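Side-chain contacts in odorant binding protein 4 (Chrysopa pallens, PDB 6JPM), which probably binds small odorant molecules, as a secreted, disulfide-linked helical protein of the insect PBP/GOBP family: residues 17-21 / 22-26; 30-34 / 35-39. All coordinates share one frame; numbering follows the deposited sequence.

Contact 1: residues 17-21 / 22-26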
loop_
_atom_site.group_PDB
_atom_site.type_symbol
_atom_site.label_atom_id
_atom_site.label_comp_id
_atom_site.label_asym_id
_atom_site.label_seq_id
_atom_site.Cartn_x
_atom_site.Cartn_y
_atom_site.Cartn_z
ATOM N N MET A 17 -12.927 4.269 3.945
ATOM C CA MET A 17 -12.908 5.613 3.386
ATOM C C MET A 17 -12.556 5.607 1.898
ATOM O O MET A 17 -13.204 6.297 1.103
ATOM C CB MET A 17 -11.922 6.472 4.164
ATOM C CG MET A 17 -11.608 7.760 3.440
ATOM S SD MET A 17 -10.113 8.493 4.081
ATOM C CE MET A 17 -8.941 7.198 3.733
ATOM N N CYS A 18 -11.550 4.825 1.496
ATOM C CA CYS A 18 -11.021 4.939 0.136
ATOM C C CYS A 18 -11.835 4.190 -0.906
ATOM O O CYS A 18 -11.810 4.568 -2.083
ATOM C CB CYS A 18 -9.583 4.435 0.087
ATOM S SG CYS A 18 -8.443 5.646 0.798
ATOM N N GLN A 19 -12.520 3.106 -0.530
ATOM C CA GLN A 19 -13.266 2.373 -1.550
ATOM C C GLN A 19 -14.428 3.197 -2.097
ATOM O O GLN A 19 -14.528 3.319 -3.332
ATOM C CB GLN A 19 -13.718 1.008 -1.010
ATOM C CG GLN A 19 -14.662 0.258 -1.966
ATOM C CD GLN A 19 -14.914 -1.196 -1.563
ATOM O OE1 GLN A 19 -14.851 -1.540 -0.383
ATOM N NE2 GLN A 19 -15.193 -2.046 -2.537
ATOM N N PRO A 20 -15.309 3.795 -1.288
ATOM C CA PRO A 20 -16.380 4.628 -1.859
ATOM C C PRO A 20 -15.867 5.834 -2.622
ATOM O O PRO A 20 -16.560 6.322 -3.517
ATOM C CB PRO A 20 -17.190 5.083 -0.632
ATOM C CG PRO A 20 -16.730 4.289 0.497
ATOM C CD PRO A 20 -15.380 3.744 0.185
ATOM N N LYS A 21 -14.693 6.353 -2.279
ATOM C CA LYS A 21 -14.167 7.520 -2.971
ATOM C C LYS A 21 -13.705 7.194 -4.375
ATOM O O LYS A 21 -13.743 8.061 -5.247
ATOM C CB LYS A 21 -13.025 8.113 -2.150
ATOM C CG LYS A 21 -12.513 9.446 -2.639
ATOM C CD LYS A 21 -11.379 9.957 -1.743
ATOM C CE LYS A 21 -11.776 9.978 -0.268
ATOM N NZ LYS A 21 -10.694 10.525 0.606
ATOM N N THR A 22 -13.330 5.954 -4.592
ATOM C CA THR A 22 -12.747 5.545 -5.886
ATOM C C THR A 22 -13.643 4.593 -6.669
ATOM O O THR A 22 -13.331 4.405 -7.789
ATOM C CB THR A 22 -11.370 4.907 -5.671
ATOM O OG1 THR A 22 -11.492 3.718 -4.891
ATOM C CG2 THR A 22 -10.388 5.873 -5.061
ATOM N N LYS A 23 -14.617 3.958 -6.017
ATOM C CA LYS A 23 -15.532 2.974 -6.605
ATOM C C LYS A 23 -14.817 1.721 -7.097
ATOM O O LYS A 23 -15.348 0.986 -7.942
ATOM C CB LYS A 23 -16.359 3.580 -7.739
ATOM C CG LYS A 23 -17.240 4.703 -7.262
ATOM C CD LYS A 23 -18.332 4.196 -6.367
ATOM C CE LYS A 23 -19.427 3.575 -7.208
ATOM N NZ LYS A 23 -19.602 4.300 -8.499
ATOM N N VAL A 24 -13.629 1.436 -6.565
ATOM C CA VAL A 24 -13.028 0.133 -6.795
ATOM C C VAL A 24 -13.991 -0.926 -6.263
ATOM O O VAL A 24 -14.710 -0.687 -5.283
ATOM C CB VAL A 24 -11.649 0.095 -6.113
ATOM C CG1 VAL A 24 -11.778 0.226 -4.593
ATOM C CG2 VAL A 24 -10.867 -1.138 -6.515
ATOM N N THR A 25 -14.053 -2.084 -6.925
ATOM C CA THR A 25 -14.970 -3.124 -6.469
ATOM C C THR A 25 -14.284 -4.042 -5.455
ATOM O O THR A 25 -13.052 -4.105 -5.365
ATOM C CB THR A 25 -15.515 -3.969 -7.644
ATOM O OG1 THR A 25 -14.471 -4.780 -8.213
ATOM C CG2 THR A 25 -16.151 -3.085 -8.744
ATOM N N ASP A 26 -15.112 -4.777 -4.704
ATOM C CA ASP A 26 -14.601 -5.788 -3.772
ATOM C C ASP A 26 -13.733 -6.812 -4.488
ATOM O O ASP A 26 -12.684 -7.213 -3.973
ATOM C CB ASP A 26 -15.764 -6.516 -3.085
ATOM C CG ASP A 26 -16.425 -5.694 -1.994
ATOM O OD1 ASP A 26 -16.009 -4.530 -1.741
ATOM O OD2 ASP A 26 -17.375 -6.225 -1.381
#
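The carboxamide of Gln19 meets the carboxylate of Asp26 and the carbonyl of Val24 in its own plane, through NE2, across the turn that joins helix 4-22 to helix 26-32 in this PBP/GOBP fold. Both acceptors lie close to the amide plane, Asp26 OD1 2.7 Å and Val24 O 3.1 Å from Gln19 NE2, and both bonds run nearly straight. The carboxylate plane is turned 51° from the amide. With CG anti to its backbone N (chi1 173°) and the chain extended beyond it, Gln19 spans the turn, its CG resting 3.9 Å from Val24 CG1. Arg15 donates to Gln19 OE1 and forms a salt bridge with Asp26 OD1, an arrangement consistent with NE2 being the atom turned to the acceptors. Where the helix ends, Gln19 O accepts from two backbone donors, Lys23 N at 2.8 Å and Thr22 N at 3.2 Å, and Lys23 then leaves helical geometry with positive phi. Cys18, tied by a disulfide to Cys49, presents its carbonyl to the last helical residue: Thr22 OG1 donates to Cys18 O over 3.0 Å, tilted 25° from the carbonyl plane.

Contact 2: residues 30-34 / 35-39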
loop_
_atom_site.group_PDB
_atom_site.type_symbol
_atom_site.label_atom_id
_atom_site.label_comp_id
_atom_site.label_asym_id
_atom_site.label_seq_id
_atom_site.Cartn_x
_atom_site.Cartn_y
_atom_site.Cartn_z
ATOM N N ASN A 30 -9.876 -7.799 -3.841
ATOM C CA ASN A 30 -9.546 -9.190 -3.531
ATOM C C ASN A 30 -8.547 -9.764 -4.534
ATOM O O ASN A 30 -7.597 -10.457 -4.149
ATOM C CB ASN A 30 -10.832 -10.042 -3.492
ATOM C CG ASN A 30 -11.760 -9.676 -2.306
ATOM O OD1 ASN A 30 -11.317 -9.064 -1.327
ATOM N ND2 ASN A 30 -13.049 -10.062 -2.391
ATOM N N ASN A 31 -8.753 -9.500 -5.825
ATOM C CA ASN A 31 -7.762 -9.879 -6.828
ATOM C C ASN A 31 -6.386 -9.318 -6.493
ATOM O O ASN A 31 -5.386 -10.033 -6.553
ATOM C CB ASN A 31 -8.202 -9.400 -8.210
ATOM C CG ASN A 31 -9.276 -10.278 -8.806
ATOM O OD1 ASN A 31 -9.463 -11.418 -8.391
ATOM N ND2 ASN A 31 -10.008 -9.740 -9.771
ATOM N N PHE A 32 -6.320 -8.043 -6.119
ATOM C CA PHE A 32 -5.017 -7.424 -5.871
ATOM C C PHE A 32 -4.257 -8.165 -4.777
ATOM O O PHE A 32 -3.060 -8.436 -4.915
ATOM C CB PHE A 32 -5.190 -5.942 -5.509
ATOM C CG PHE A 32 -3.914 -5.121 -5.698
ATOM C CD1 PHE A 32 -2.875 -5.204 -4.783
ATOM C CD2 PHE A 32 -3.745 -4.317 -6.823
ATOM C CE1 PHE A 32 -1.688 -4.484 -4.969
ATOM C CE2 PHE A 32 -2.564 -3.592 -7.010
ATOM C CZ PHE A 32 -1.536 -3.680 -6.076
ATOM N N HIS A 33 -4.944 -8.537 -3.694
ATOM C CA HIS A 33 -4.294 -9.240 -2.591
ATOM C C HIS A 33 -3.930 -10.671 -2.922
ATOM O O HIS A 33 -3.329 -11.338 -2.079
ATOM C CB HIS A 33 -5.186 -9.234 -1.348
ATOM C CG HIS A 33 -5.232 -7.912 -0.653
ATOM N ND1 HIS A 33 -6.062 -6.892 -1.058
ATOM C CD2 HIS A 33 -4.538 -7.436 0.407
ATOM C CE1 HIS A 33 -5.885 -5.846 -0.272
ATOM N NE2 HIS A 33 -4.969 -6.149 0.627
ATOM N N LYS A 34 -4.292 -11.164 -4.105
ATOM C CA LYS A 34 -3.827 -12.446 -4.609
ATOM C C LYS A 34 -2.909 -12.285 -5.813
ATOM O O LYS A 34 -2.735 -13.226 -6.586
ATOM C CB LYS A 34 -5.012 -13.331 -4.980
ATOM C CG LYS A 34 -5.865 -13.766 -3.800
ATOM C CD LYS A 34 -6.930 -14.739 -4.247
ATOM C CE LYS A 34 -7.471 -15.550 -3.077
ATOM N NZ LYS A 34 -7.660 -14.714 -1.857
ATOM N N GLY A 35 -2.330 -11.110 -6.004
ATOM C CA GLY A 35 -1.381 -10.942 -7.092
ATOM C C GLY A 35 -1.991 -10.864 -8.471
ATOM O O GLY A 35 -1.295 -11.084 -9.465
ATOM N N VAL A 36 -3.275 -10.559 -8.570
ATOM C CA VAL A 36 -3.927 -10.342 -9.853
ATOM C C VAL A 36 -4.195 -8.852 -9.952
ATOM O O VAL A 36 -5.065 -8.316 -9.254
ATOM C CB VAL A 36 -5.215 -11.157 -9.994
ATOM C CG1 VAL A 36 -5.917 -10.772 -11.271
ATOM C CG2 VAL A 36 -4.883 -12.659 -9.981
ATOM N N PHE A 37 -3.454 -8.190 -10.829
ATOM C CA PHE A 37 -3.347 -6.734 -10.846
ATOM C C PHE A 37 -4.161 -6.174 -12.003
ATOM O O PHE A 37 -3.798 -6.338 -13.169
ATOM C CB PHE A 37 -1.882 -6.321 -10.943
ATOM C CG PHE A 37 -1.039 -6.832 -9.812
ATOM C CD1 PHE A 37 -1.456 -6.682 -8.498
ATOM C CD2 PHE A 37 0.157 -7.492 -10.062
ATOM C CE1 PHE A 37 -0.688 -7.144 -7.451
ATOM C CE2 PHE A 37 0.922 -7.969 -9.023
ATOM C CZ PHE A 37 0.497 -7.793 -7.711
ATOM N N ASP A 38 -5.263 -5.522 -11.663
ATOM C CA ASP A 38 -6.167 -4.891 -12.612
ATOM C C ASP A 38 -5.728 -3.439 -12.746
ATOM O O ASP A 38 -5.867 -2.661 -11.799
ATOM C CB ASP A 38 -7.593 -5.001 -12.080
ATOM C CG ASP A 38 -8.624 -4.369 -12.977
ATOM O OD1 ASP A 38 -8.289 -3.924 -14.093
ATOM O OD2 ASP A 38 -9.794 -4.329 -12.540
ATOM N N ASP A 39 -5.182 -3.063 -13.909
ATOM C CA ASP A 39 -4.731 -1.681 -14.030
ATOM C C ASP A 39 -5.879 -0.713 -14.305
ATOM O O ASP A 39 -5.648 0.409 -14.768
ATOM C CB ASP A 39 -3.630 -1.565 -15.088
ATOM C CG ASP A 39 -4.121 -1.809 -16.522
ATOM O OD1 ASP A 39 -5.335 -1.984 -16.771
ATOM O OD2 ASP A 39 -3.250 -1.813 -17.421
#
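Phe37 sets the edge of its ring against one face of Phe32, a T-shaped pair with centroids 4.8 Å apart and planes at 60°. Phe37 CD1 makes the closest approach, 3.6 Å from Phe32 CE2 and toward the rim of that face. Phe32 CG lies anti to the backbone N (chi1 -160°), which brings the ring round to the loop. Separately, Asn31 CB packs 3.9 Å from Val36 CB.

The backbone behind these side chains is a Schellman motif that ends helix 26-32: Val36 N donates to Asn31 O and Gly35 N to Phe32 O, each over 3.0 Å. Gly35 takes the positive phi of the C-prime position, and its carbonyl carbon sits over the centre of a Phe37 face. Asn31 O also accepts from Lys34 N, on the opposite face of its plane from Val36 N. Farther out, Phe32 touches Ala105 and Phe37 touches Tyr102 and Lys106 of helix 99-111. An alanine in place of Phe32 is likely to leave the Phe37 edge without its aromatic face and open a gap beside Ala105. The contact thus pairs backbone capping with an apolar ring contact likely to keep the loop near the helix end.

In the fold
Contacts 1 and 2 lie in series, with centres about 15 Å apart, and bracket helix 26-32. Residues 17-26 carry the chain out of helix 4-22 and into the start of that short helix, whereas residues 30-39 carry it out again toward helix 41-53. Apart from this shared helix the two sets of segments do not touch. Their neighbours differ: contact 1 faces helix 41-53, through Tyr46 and the Cys18-Cys49 disulfide, while contact 2 faces helix 99-111. Both sit well off the chain centre, about 14 and 12 Å away. The two turns are thus likely to define where the short helix begins and ends, and each faces a different neighbouring helix of a single-chain, disulfide-linked helical fold.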